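Local coordinates for E2A dna-binding protein (PDB 1ANV) that binds single-stranded DNA and helps unwind the viral template without ATP during strand-displacement replication, using its capacity to form multimers, and enhances initiation, at residues A[218-223]-A[294-299]; A[69-74]-A[307-312]; A[79-84]-A[320-325]. All coordinates share one frame; numbering follows the deposited sequence.

Contact 1: residues A[218-223]-A[294-299]. With ZN (zinc ion), chain C; IUM (uranyl (VI) ion), chain D.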
# COMPACT_ATOMS: atom_id res chain seq x y z
N LEU A 218 -4.37 -3.55 -5.56
CA LEU A 218 -4.86 -3.43 -4.20
C LEU A 218 -3.79 -2.73 -3.39
O LEU A 218 -2.79 -3.34 -3.00
CB LEU A 218 -5.04 -4.85 -3.66
CG LEU A 218 -5.99 -4.97 -2.49
CD1 LEU A 218 -5.40 -5.96 -1.51
CD2 LEU A 218 -6.24 -3.61 -1.85
N MET A 219 -3.98 -1.44 -3.16
CA MET A 219 -3.03 -0.63 -2.42
C MET A 219 -3.66 0.07 -1.23
O MET A 219 -4.82 0.47 -1.27
CB MET A 219 -2.47 0.42 -3.38
CG MET A 219 -3.60 1.10 -4.13
SD MET A 219 -3.08 2.68 -4.86
CE MET A 219 -4.03 3.84 -3.86
N PRO A 220 -2.87 0.24 -0.19
CA PRO A 220 -3.30 0.89 1.04
C PRO A 220 -3.30 2.41 0.90
O PRO A 220 -2.35 3.00 0.38
CB PRO A 220 -2.22 0.54 2.07
CG PRO A 220 -1.00 0.08 1.29
CD PRO A 220 -1.44 -0.18 -0.14
N LEU A 221 -4.35 3.05 1.39
CA LEU A 221 -4.44 4.50 1.34
C LEU A 221 -3.92 5.12 2.63
O LEU A 221 -3.81 6.33 2.78
CB LEU A 221 -5.88 4.99 1.15
CG LEU A 221 -6.36 4.95 -0.29
CD1 LEU A 221 -5.17 4.62 -1.20
CD2 LEU A 221 -7.43 3.87 -0.40
N ARG A 222 -3.65 4.27 3.60
CA ARG A 222 -3.19 4.81 4.86
C ARG A 222 -2.26 3.89 5.60
O ARG A 222 -2.34 2.67 5.50
CB ARG A 222 -4.31 5.27 5.79
CG ARG A 222 -5.42 4.26 5.96
CD ARG A 222 -6.65 4.85 6.63
NE ARG A 222 -7.42 3.83 7.34
CZ ARG A 222 -8.68 3.51 7.07
NH1 ARG A 222 -9.37 4.12 6.11
NH2 ARG A 222 -9.27 2.55 7.78
N CYS A 223 -1.36 4.52 6.33
CA CYS A 223 -0.41 3.80 7.11
C CYS A 223 -0.68 4.10 8.56
O CYS A 223 -1.76 4.55 8.95
CB CYS A 223 1.04 4.17 6.78
SG CYS A 223 1.41 5.88 7.15
N CYS A 294 6.28 6.09 10.23
CA CYS A 294 6.01 4.81 10.83
C CYS A 294 6.81 3.74 10.14
O CYS A 294 7.44 4.02 9.12
CB CYS A 294 4.52 4.46 10.93
SG CYS A 294 3.72 4.22 9.33
N ASP A 295 6.78 2.53 10.71
CA ASP A 295 7.52 1.41 10.15
C ASP A 295 6.64 0.46 9.32
O ASP A 295 6.87 -0.76 9.25
CB ASP A 295 8.42 0.72 11.21
CG ASP A 295 9.89 0.95 10.99
OD1 ASP A 295 10.51 1.89 11.46
OD2 ASP A 295 10.44 0.04 10.23
N PHE A 296 5.64 1.06 8.67
CA PHE A 296 4.70 0.34 7.81
C PHE A 296 5.40 -0.19 6.56
O PHE A 296 6.05 0.55 5.82
CB PHE A 296 3.57 1.28 7.39
CG PHE A 296 2.43 0.65 6.64
CD1 PHE A 296 2.44 0.57 5.25
CD2 PHE A 296 1.29 0.19 7.32
CE1 PHE A 296 1.35 0.04 4.56
CE2 PHE A 296 0.19 -0.33 6.64
CZ PHE A 296 0.23 -0.41 5.25
N LYS A 297 5.26 -1.49 6.34
CA LYS A 297 5.90 -2.14 5.20
C LYS A 297 5.17 -3.42 4.85
O LYS A 297 4.98 -4.27 5.70
CB LYS A 297 7.34 -2.46 5.52
CG LYS A 297 8.13 -3.00 4.35
CD LYS A 297 9.63 -3.00 4.61
CE LYS A 297 10.41 -3.88 3.64
NZ LYS A 297 11.70 -4.34 4.18
N ILE A 298 4.74 -3.50 3.60
CA ILE A 298 4.02 -4.63 3.04
C ILE A 298 4.08 -4.59 1.51
O ILE A 298 3.91 -3.55 0.88
CB ILE A 298 2.56 -4.73 3.51
CG1 ILE A 298 1.90 -5.93 2.86
CG2 ILE A 298 1.77 -3.50 3.08
CD1 ILE A 298 0.87 -6.63 3.73
N SER A 299 4.36 -5.74 0.92
CA SER A 299 4.46 -5.83 -0.53
C SER A 299 3.08 -6.02 -1.12
O SER A 299 2.15 -6.43 -0.44
CB SER A 299 5.37 -6.96 -0.94
OG SER A 299 4.72 -8.17 -0.66
ZN ZN C . 3.27 6.29 8.44
U IUM D . 10.71 3.63 12.30
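Pro-220, closing strand 217-220, is the first residue of segment 218-223 to meet the other segment: its ring atom CG lies 4.0 Å from CE1 of Phe-296, near the plane of the aromatic ring and at its edge. Phe-275 of strand 271-275 also touches the proline. After a turn through Leu-221 the chain reaches Arg-222. Its side chain starts off away from segment 294-299, and its NH2 is hydrogen-bonded to the backbone O of Glu-91, while the carbonyl O of Arg-222 sits 4.0 Å from CZ of Phe-296.

Cys-223 does two jobs. Its CB lies over one face of the Phe-296 ring, 4.2 Å from the centroid and 25° off the normal, displaced toward CG, a CH-pi contact. The ring gets there because Phe-296 holds CG anti to its backbone N (chi1 -172°), which sends it back over the cysteine and on to the proline. The sulfur goes the other way: with SG lodged between backbone N and carbonyl carbon (chi1 63°), Cys-223 binds zinc at 2.3 Å. Cys-294 adopts nearly the same torsion, and its SG also stands 2.3 Å from the metal; the two sulfurs are 3.6 Å apart, as co-ligands rather than a disulfide. The backbone N of Cys-223 is hydrogen-bonded to OD1 of Asn-226, which probably helps hold the ligand-bearing loop.

Beside Cys-294, OD1 of Asp-295 is bonded to a uranyl ion. Cys-225 and Cys-277 supply the remaining two thiolates, completing the four-cysteine structural zinc site of this adenoviral DNA-binding protein family.

Contact 2: residues A[69-74]-A[307-312]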
# COMPACT_ATOMS: atom_id res chain seq x y z
N THR A 69 -1.89 -6.70 11.04
CA THR A 69 -2.68 -5.50 11.09
C THR A 69 -3.63 -5.39 9.92
O THR A 69 -4.84 -5.17 10.10
CB THR A 69 -1.76 -4.30 11.13
OG1 THR A 69 -1.11 -4.34 12.39
CG2 THR A 69 -2.59 -3.03 10.98
N MET A 70 -3.08 -5.55 8.71
CA MET A 70 -3.88 -5.50 7.50
C MET A 70 -4.96 -6.59 7.50
O MET A 70 -6.11 -6.37 7.11
CB MET A 70 -3.03 -5.54 6.21
CG MET A 70 -2.13 -4.33 6.07
SD MET A 70 -3.07 -2.79 5.94
CE MET A 70 -4.07 -3.17 4.49
N MET A 71 -4.56 -7.78 7.96
CA MET A 71 -5.52 -8.86 8.06
C MET A 71 -6.61 -8.36 9.00
O MET A 71 -7.81 -8.58 8.82
CB MET A 71 -4.85 -10.12 8.65
CG MET A 71 -3.87 -10.85 7.72
SD MET A 71 -3.54 -12.55 8.27
CE MET A 71 -4.78 -13.40 7.28
N GLY A 72 -6.18 -7.63 10.01
CA GLY A 72 -7.10 -7.08 10.98
C GLY A 72 -8.14 -6.19 10.34
O GLY A 72 -9.32 -6.25 10.67
N ARG A 73 -7.71 -5.33 9.43
CA ARG A 73 -8.66 -4.47 8.79
C ARG A 73 -9.60 -5.30 7.94
O ARG A 73 -10.82 -5.11 7.97
CB ARG A 73 -8.04 -3.35 7.97
CG ARG A 73 -6.96 -2.53 8.68
CD ARG A 73 -6.27 -1.59 7.69
NE ARG A 73 -5.22 -0.73 8.24
CZ ARG A 73 -4.48 0.14 7.53
NH1 ARG A 73 -4.64 0.34 6.22
NH2 ARG A 73 -3.54 0.84 8.16
N PHE A 74 -9.01 -6.25 7.20
CA PHE A 74 -9.83 -7.09 6.35
C PHE A 74 -10.94 -7.80 7.09
O PHE A 74 -12.06 -7.93 6.59
CB PHE A 74 -9.04 -8.02 5.41
CG PHE A 74 -8.18 -7.24 4.45
CD1 PHE A 74 -8.75 -6.40 3.49
CD2 PHE A 74 -6.80 -7.35 4.49
CE1 PHE A 74 -7.96 -5.68 2.60
CE2 PHE A 74 -5.99 -6.65 3.60
CZ PHE A 74 -6.57 -5.81 2.64
N LEU A 307 -5.58 -10.40 2.27
CA LEU A 307 -6.99 -10.39 1.96
C LEU A 307 -7.49 -11.81 1.77
O LEU A 307 -8.47 -12.25 2.39
CB LEU A 307 -7.28 -9.55 0.70
CG LEU A 307 -8.67 -9.77 0.15
CD1 LEU A 307 -9.69 -9.72 1.28
CD2 LEU A 307 -8.97 -8.68 -0.87
N VAL A 308 -6.80 -12.53 0.88
CA VAL A 308 -7.15 -13.91 0.61
C VAL A 308 -7.24 -14.71 1.90
O VAL A 308 -8.21 -15.43 2.15
CB VAL A 308 -6.17 -14.57 -0.35
CG1 VAL A 308 -6.57 -16.02 -0.55
CG2 VAL A 308 -6.16 -13.84 -1.69
N MET A 309 -6.20 -14.59 2.73
CA MET A 309 -6.16 -15.31 3.98
C MET A 309 -7.33 -15.03 4.91
O MET A 309 -7.79 -15.95 5.59
CB MET A 309 -4.78 -15.29 4.65
CG MET A 309 -3.84 -16.15 3.86
SD MET A 309 -2.38 -16.61 4.79
CE MET A 309 -1.30 -15.26 4.27
N VAL A 310 -7.80 -13.77 4.91
CA VAL A 310 -8.93 -13.38 5.73
C VAL A 310 -10.20 -14.01 5.19
O VAL A 310 -11.13 -14.33 5.93
CB VAL A 310 -9.12 -11.87 5.92
CG1 VAL A 310 -10.22 -11.61 6.94
CG2 VAL A 310 -7.82 -11.23 6.39
N ARG A 311 -10.24 -14.22 3.88
CA ARG A 311 -11.41 -14.85 3.32
C ARG A 311 -11.50 -16.29 3.81
O ARG A 311 -12.55 -16.76 4.24
CB ARG A 311 -11.44 -14.77 1.82
CG ARG A 311 -11.05 -13.39 1.31
CD ARG A 311 -11.34 -13.26 -0.17
NE ARG A 311 -11.87 -11.95 -0.52
CZ ARG A 311 -11.56 -11.35 -1.65
NH1 ARG A 311 -10.74 -11.92 -2.53
NH2 ARG A 311 -12.08 -10.15 -1.90
N SER A 312 -10.37 -17.01 3.78
CA SER A 312 -10.37 -18.38 4.25
C SER A 312 -10.73 -18.43 5.73
O SER A 312 -11.63 -19.17 6.13
CB SER A 312 -9.10 -19.17 3.93
OG SER A 312 -7.96 -18.51 4.47
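The ring of Phe-74 receives Leu-307 squarely on one face: CB of Leu-307 lies 4.2 Å from the ring centroid and only 5° off the normal, a CH-pi contact over the centre. The leucine CA covers the same face, 4.0 Å from CD2 of Phe-74, and the two side chains run at about a right angle. Val-310 comes in obliquely near the root of the ring, where its CG2 touches CB of Phe-74 at 3.6 Å. A second flat group, the guanidinium of Arg-311, carries CG of Leu-307 over the centre of one face, while its NE is hydrogen-bonded to OH of Tyr-78.

One turn back, Met-71 reaches across the interface. Its chain bends at the thioether (chi3 94°), bringing CE against CB of Met-309 and within 3.8 Å of CG2 of Val-310. That valine methyl sits between Met-71 and Phe-74, and also lies against the carbonyl O of Met-71. Cys-46 and Leu-50 of helix 40-54 pack on Met-71 as well, so the methionine joins three helices.

The axes of the two short segments approach to 8.9 Å and cross at -53°. This is apolar helix-helix packing, here joining helix 64-83 of the all-alpha family region to helix 300-315 of the second zinc-binding family region.

Contact 3: residues A[79-84]-A[320-325]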
# COMPACT_ATOMS: atom_id res chain seq x y z
N LEU A 79 -16.50 -8.27 8.99
CA LEU A 79 -17.34 -8.14 10.15
C LEU A 79 -18.44 -7.12 9.89
O LEU A 79 -19.64 -7.41 10.02
CB LEU A 79 -16.46 -7.70 11.33
CG LEU A 79 -16.73 -8.47 12.61
CD1 LEU A 79 -17.43 -9.77 12.27
CD2 LEU A 79 -15.42 -8.72 13.36
N GLN A 80 -18.01 -5.91 9.51
CA GLN A 80 -18.91 -4.80 9.24
C GLN A 80 -19.94 -5.05 8.14
O GLN A 80 -21.11 -4.67 8.25
CB GLN A 80 -18.09 -3.58 8.89
CG GLN A 80 -17.60 -2.83 10.15
CD GLN A 80 -16.93 -1.53 9.77
OE1 GLN A 80 -17.06 -1.06 8.63
NE2 GLN A 80 -16.19 -0.95 10.71
N SER A 81 -19.51 -5.66 7.05
CA SER A 81 -20.40 -5.91 5.94
C SER A 81 -21.47 -6.91 6.30
O SER A 81 -22.66 -6.68 6.10
CB SER A 81 -19.67 -6.28 4.66
OG SER A 81 -18.95 -7.48 4.83
N PHE A 82 -21.02 -8.01 6.86
CA PHE A 82 -21.87 -9.08 7.30
C PHE A 82 -22.96 -8.57 8.20
O PHE A 82 -24.12 -8.92 8.03
CB PHE A 82 -21.00 -10.14 8.00
CG PHE A 82 -21.74 -11.11 8.89
CD1 PHE A 82 -22.34 -12.25 8.37
CD2 PHE A 82 -21.80 -10.90 10.27
CE1 PHE A 82 -23.00 -13.16 9.19
CE2 PHE A 82 -22.45 -11.80 11.11
CZ PHE A 82 -23.06 -12.93 10.57
N ALA A 83 -22.58 -7.74 9.16
CA ALA A 83 -23.48 -7.16 10.14
C ALA A 83 -24.27 -6.04 9.56
O ALA A 83 -25.33 -5.70 10.07
CB ALA A 83 -22.70 -6.64 11.33
N GLU A 84 -23.75 -5.50 8.47
CA GLU A 84 -24.41 -4.42 7.78
C GLU A 84 -24.29 -3.11 8.53
O GLU A 84 -25.12 -2.23 8.37
CB GLU A 84 -25.90 -4.69 7.51
CG GLU A 84 -26.13 -5.27 6.11
CD GLU A 84 -26.62 -6.70 6.14
OE1 GLU A 84 -27.74 -7.00 6.51
OE2 GLU A 84 -25.73 -7.56 5.71
N GLU A 320 -21.37 -18.40 4.89
CA GLU A 320 -21.17 -17.68 3.64
C GLU A 320 -20.33 -16.41 3.81
O GLU A 320 -20.35 -15.74 4.84
CB GLU A 320 -22.47 -17.47 2.81
CG GLU A 320 -23.56 -18.57 2.96
CD GLU A 320 -23.22 -19.92 2.36
OE1 GLU A 320 -23.24 -19.95 1.04
OE2 GLU A 320 -23.01 -20.91 3.04
N LEU A 321 -19.56 -16.12 2.77
CA LEU A 321 -18.71 -14.96 2.74
C LEU A 321 -19.55 -13.80 2.28
O LEU A 321 -20.24 -13.91 1.28
CB LEU A 321 -17.56 -15.16 1.73
CG LEU A 321 -16.40 -14.18 1.84
CD1 LEU A 321 -15.79 -14.24 3.23
CD2 LEU A 321 -15.34 -14.52 0.80
N PRO A 322 -19.51 -12.71 3.02
CA PRO A 322 -20.29 -11.57 2.60
C PRO A 322 -19.61 -10.87 1.44
O PRO A 322 -18.44 -11.12 1.12
CB PRO A 322 -20.39 -10.63 3.80
CG PRO A 322 -19.43 -11.15 4.85
CD PRO A 322 -19.01 -12.55 4.41
N ARG A 323 -20.37 -10.01 0.78
CA ARG A 323 -19.84 -9.26 -0.33
C ARG A 323 -19.05 -8.11 0.27
O ARG A 323 -19.58 -7.25 0.97
CB ARG A 323 -20.93 -8.77 -1.26
CG ARG A 323 -20.41 -7.79 -2.30
CD ARG A 323 -21.47 -7.39 -3.32
NE ARG A 323 -21.12 -6.19 -4.08
CZ ARG A 323 -21.48 -4.96 -3.72
NH1 ARG A 323 -22.18 -4.72 -2.62
NH2 ARG A 323 -21.11 -3.93 -4.49
N MET A 324 -17.75 -8.12 0.03
CA MET A 324 -16.92 -7.07 0.58
C MET A 324 -16.34 -6.22 -0.53
O MET A 324 -15.72 -6.70 -1.48
CB MET A 324 -15.90 -7.66 1.57
CG MET A 324 -15.47 -6.68 2.64
SD MET A 324 -14.06 -5.66 2.09
CE MET A 324 -12.85 -6.97 1.78
N VAL A 325 -16.57 -4.92 -0.43
CA VAL A 325 -16.11 -4.03 -1.46
C VAL A 325 -14.97 -3.08 -1.10
O VAL A 325 -15.10 -2.19 -0.25
CB VAL A 325 -17.32 -3.31 -2.04
CG1 VAL A 325 -16.90 -2.20 -2.99
CG2 VAL A 325 -18.21 -4.33 -2.74
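A serine hydroxyl pressed against a proline ring lies at the centre of this contact: OG of Ser-81 sits 3.6 Å from CB of Pro-322 and nearly as close to its CG, and it makes no hydrogen bond to segment 320-325. The oxygen is not left wanting, because it is hydrogen-bonded to the carbonyl O of Tyr-78 one turn back in its own helix. A chi1 of 63° turns the hydroxyl back along that helix, toward Tyr-78. CB of Ser-81 lies 3.8 Å from the carbonyl O of Arg-323, and CG of Met-324 lies more loosely beside the hydroxyl.

Pro-322 also reaches the next residue, where its CG meets CB of Phe-82 at 3.7 Å. The proline thus rests on the outside of the last turn of helix 64-83, bridging two consecutive side chains. Segment 320-325, an irregular chain after helix 300-315, runs beside the C-terminal end of helix 64-83. That helix ends in a Schellman motif: Glu-84 takes positive phi (74°), the backbone N of Val-85 pairs with O of Gln-80, and N of Glu-84 makes a weak bond to O of Ser-81.

Beyond its CB, Phe-82 turns away from the proline. CG stands anti to the backbone N (chi1 161°), and the ring enters an aromatic group, meeting Phe-318 and Trp-314 edge-to-face, with Lys-10 in a cation-pi contact. Trp-314 also touches Pro-322, so the tryptophan of helix 300-315 contacts both partners of the pair.

Helix 64-83 carries one segment each of contacts 2 and 3 and touches contact 1. Contacts 2 and 3, centres 13 Å apart, touch where CD2 of Leu-321 packs at 4.0 Å on CB of Arg-311 and CE of Met-324 lies 4.2 Å from CD1 of Leu-307. Toward the zinc, contact 1 is joined to contact 2 by Arg-73, whose NH1 gives a weak hydrogen bond to O of Arg-222 at 3.4 Å, and by SD of Met-70, 4.1 Å from CZ of Phe-296. Strand 298-299 runs straight into helix 300-315. Contact 3 does not touch contact 1 (nearest atoms about 8 Å apart, centres 23 Å), and its nearest atoms are about 21 Å from the zinc.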